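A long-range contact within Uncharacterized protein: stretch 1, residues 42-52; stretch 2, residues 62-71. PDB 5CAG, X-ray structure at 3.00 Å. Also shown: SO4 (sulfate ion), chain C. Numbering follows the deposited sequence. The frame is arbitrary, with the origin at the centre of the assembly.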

# COMPACT_ATOMS: atom_id res chain seq x y z
N TYR A 42 12.38 -5.64 16.46
CA TYR A 42 13.03 -6.91 16.18
C TYR A 42 14.48 -6.84 16.69
O TYR A 42 15.26 -6.00 16.23
CB TYR A 42 12.97 -7.30 14.69
CG TYR A 42 11.57 -7.39 14.13
CD1 TYR A 42 10.94 -6.28 13.58
CD2 TYR A 42 10.90 -8.61 14.10
CE1 TYR A 42 9.66 -6.37 13.05
CE2 TYR A 42 9.62 -8.71 13.56
CZ TYR A 42 9.00 -7.58 13.03
OH TYR A 42 7.73 -7.66 12.52
N PRO A 43 14.85 -7.69 17.67
CA PRO A 43 16.23 -7.65 18.16
C PRO A 43 17.19 -8.19 17.12
O PRO A 43 16.87 -9.16 16.43
CB PRO A 43 16.17 -8.52 19.41
CG PRO A 43 15.10 -9.48 19.12
CD PRO A 43 14.07 -8.75 18.33
N LYS A 44 18.36 -7.54 16.99
CA LYS A 44 19.42 -7.95 16.07
C LYS A 44 20.34 -8.99 16.74
O LYS A 44 20.70 -10.00 16.12
CB LYS A 44 20.19 -6.73 15.59
CG LYS A 44 19.40 -5.85 14.64
CD LYS A 44 20.24 -4.68 14.16
CE LYS A 44 19.88 -4.27 12.76
NZ LYS A 44 20.99 -3.56 12.08
N ASN A 45 20.69 -8.74 18.02
CA ASN A 45 21.53 -9.62 18.84
C ASN A 45 20.77 -10.90 19.21
O ASN A 45 21.24 -12.00 18.91
CB ASN A 45 22.06 -8.92 20.14
CG ASN A 45 21.89 -7.41 20.28
OD1 ASN A 45 20.88 -6.91 20.81
ND2 ASN A 45 22.93 -6.65 19.93
N GLY A 46 19.61 -10.72 19.84
CA GLY A 46 18.73 -11.76 20.38
C GLY A 46 18.09 -12.77 19.45
O GLY A 46 17.78 -12.48 18.28
N ASP A 47 17.80 -13.96 20.04
CA ASP A 47 17.21 -15.14 19.40
C ASP A 47 15.65 -15.03 19.24
O ASP A 47 14.92 -15.95 19.65
CB ASP A 47 17.59 -16.41 20.19
N GLY A 48 15.19 -13.93 18.61
CA GLY A 48 13.78 -13.67 18.31
C GLY A 48 12.90 -13.09 19.41
O GLY A 48 11.69 -13.34 19.42
N ARG A 49 13.50 -12.30 20.34
CA ARG A 49 12.84 -11.61 21.47
C ARG A 49 12.16 -10.26 20.97
O ARG A 49 12.57 -9.14 21.35
CB ARG A 49 13.81 -11.39 22.68
CG ARG A 49 15.25 -10.96 22.34
CD ARG A 49 15.83 -9.97 23.33
NE ARG A 49 17.17 -9.49 22.95
CZ ARG A 49 17.50 -8.21 22.81
NH1 ARG A 49 16.60 -7.26 23.00
NH2 ARG A 49 18.74 -7.87 22.48
N LYS A 50 11.13 -10.41 20.10
CA LYS A 50 10.42 -9.28 19.52
C LYS A 50 9.45 -8.65 20.53
O LYS A 50 8.60 -9.33 21.09
CB LYS A 50 9.73 -9.64 18.18
CG LYS A 50 8.51 -10.56 18.23
CD LYS A 50 7.50 -10.14 17.15
CE LYS A 50 6.15 -10.81 17.29
NZ LYS A 50 5.27 -10.50 16.14
N VAL A 51 9.64 -7.34 20.78
CA VAL A 51 8.82 -6.52 21.66
C VAL A 51 7.80 -5.86 20.76
O VAL A 51 8.13 -5.11 19.84
CB VAL A 51 9.66 -5.52 22.49
CG1 VAL A 51 8.79 -4.70 23.44
CG2 VAL A 51 10.76 -6.25 23.26
N ASP A 52 6.54 -6.22 20.98
CA ASP A 52 5.37 -5.86 20.20
C ASP A 52 4.37 -5.12 21.06
O ASP A 52 4.11 -5.56 22.18
CB ASP A 52 4.78 -7.18 19.69
CG ASP A 52 3.54 -7.14 18.84
OD1 ASP A 52 2.58 -6.42 19.21
OD2 ASP A 52 3.45 -7.93 17.88
N MSE A 62 6.12 2.33 26.40
CA MSE A 62 6.38 0.95 25.97
C MSE A 62 7.70 0.47 26.59
O MSE A 62 8.71 1.15 26.44
CB MSE A 62 6.47 0.96 24.44
CG MSE A 62 6.51 -0.41 23.82
SE MSE A 62 6.77 -0.22 21.91
CE MSE A 62 5.27 0.79 21.54
N LYS A 63 7.71 -0.67 27.29
CA LYS A 63 8.96 -1.07 27.95
C LYS A 63 9.78 -2.02 27.07
O LYS A 63 9.48 -3.20 26.93
CB LYS A 63 8.72 -1.63 29.36
CG LYS A 63 8.44 -0.52 30.38
CD LYS A 63 7.82 -1.04 31.66
CE LYS A 63 7.43 0.07 32.61
NZ LYS A 63 6.91 -0.47 33.91
N VAL A 64 10.81 -1.44 26.48
CA VAL A 64 11.78 -2.09 25.60
C VAL A 64 13.04 -2.35 26.42
O VAL A 64 13.59 -1.40 27.01
CB VAL A 64 12.05 -1.22 24.34
CG1 VAL A 64 13.19 -1.77 23.49
CG2 VAL A 64 10.79 -1.07 23.50
N PRO A 65 13.56 -3.59 26.48
CA PRO A 65 14.84 -3.81 27.19
C PRO A 65 16.01 -3.27 26.36
O PRO A 65 15.84 -3.12 25.15
CB PRO A 65 14.90 -5.33 27.37
CG PRO A 65 14.06 -5.88 26.26
CD PRO A 65 13.07 -4.83 25.83
N PRO A 66 17.20 -2.95 26.92
CA PRO A 66 18.27 -2.41 26.06
C PRO A 66 18.79 -3.42 25.02
O PRO A 66 18.66 -4.64 25.19
CB PRO A 66 19.36 -2.00 27.06
CG PRO A 66 18.65 -1.89 28.38
CD PRO A 66 17.62 -2.98 28.33
N GLY A 67 19.31 -2.89 23.92
CA GLY A 67 19.85 -3.67 22.81
C GLY A 67 19.67 -3.02 21.45
O GLY A 67 19.05 -1.96 21.34
N ARG A 68 20.24 -3.66 20.41
CA ARG A 68 20.13 -3.22 19.01
C ARG A 68 18.90 -3.86 18.39
O ARG A 68 18.74 -5.09 18.47
CB ARG A 68 21.38 -3.58 18.19
CG ARG A 68 22.65 -2.76 18.45
CD ARG A 68 23.75 -3.04 17.42
NE ARG A 68 23.90 -4.47 17.12
CZ ARG A 68 23.80 -5.01 15.91
NH1 ARG A 68 23.58 -4.25 14.84
NH2 ARG A 68 23.93 -6.33 15.74
N TYR A 69 18.05 -3.04 17.78
CA TYR A 69 16.81 -3.47 17.14
C TYR A 69 16.60 -2.92 15.74
O TYR A 69 17.25 -1.96 15.32
CB TYR A 69 15.60 -2.99 17.95
CG TYR A 69 15.52 -3.51 19.36
CD1 TYR A 69 14.90 -4.72 19.65
CD2 TYR A 69 16.01 -2.76 20.42
CE1 TYR A 69 14.83 -5.20 20.95
CE2 TYR A 69 15.95 -3.23 21.73
CZ TYR A 69 15.34 -4.45 21.99
OH TYR A 69 15.26 -4.91 23.28
N SER A 70 15.61 -3.48 15.06
CA SER A 70 15.04 -3.01 13.82
C SER A 70 13.61 -2.65 14.20
O SER A 70 13.03 -3.38 15.00
CB SER A 70 15.14 -4.08 12.74
OG SER A 70 16.48 -4.28 12.32
N VAL A 71 13.07 -1.50 13.78
CA VAL A 71 11.72 -1.14 14.26
C VAL A 71 10.74 -0.96 13.10
O VAL A 71 11.14 -0.52 12.01
CB VAL A 71 11.77 0.14 15.14
CG1 VAL A 71 10.40 0.46 15.76
CG2 VAL A 71 12.82 0.03 16.24
S SO4 C . 4.36 -2.58 28.37
O1 SO4 C . 4.47 -3.62 29.40
O2 SO4 C . 2.95 -2.44 27.98
O3 SO4 C . 4.82 -1.29 28.91
O4 SO4 C . 5.19 -2.96 27.21

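The two stretches are joined most firmly by backbone hydrogen bonds between antiparallel strands. Tyr42 and Ser70 form a reciprocal pair: Tyr42 N donates to Ser70 O at 2.8 Å, and Ser70 N donates to Tyr42 O, also at 2.8 Å. One step along, Pro43 lies opposite Tyr69 in a non-hydrogen-bonded pair, a position where proline, which has no amide hydrogen, costs the ladder no bond. The CA atoms of Pro43 and Tyr69 are 4.3 Å apart, and Tyr69 CA also makes a CA-H...O contact with Tyr42 O at 3.1 Å. Pairing resumes where Lys44 N donates to Arg68 O at 2.9 Å, almost linearly.

Beyond this point a side chain takes over from the backbone. Asn45 OD1 accepts a weak hydrogen bond from Arg68 N at 3.3 Å. Farther along stretch 1, Arg49 reaches back to place NH1 2.7 Å from Tyr69 OH. Tyr69 OH donates to Pro65 O at 2.7 Å, tying the ring to the loop that precedes its own strand. Gly67 suits this crowded site: a CB there would clash with Arg49 NH2 and, at the observed backbone angles, jam against the preceding carbonyl.

Side chains pack around this framework. Pro43 CB lies 3.9 Å from Tyr69 CE1, an apolar contact on the sheet face that both residues share. Lys44 lays its aliphatic chain over one face of the Arg68 guanidinium, with CD 3.4 Å from NH1. The like charges also come close, Lys44 NZ lying 3.8 Å from Arg68 NH1, but both atoms have hydrogen-bond partners elsewhere in the structure. Toward the other end of the contact, Val51 provides most of the apolar packing, its CG2 lying 3.7 Å from Pro65 CD and its CG1 4.1 Å from Val64 CG2. Together the stretches bury 703 Å², summed over both sides.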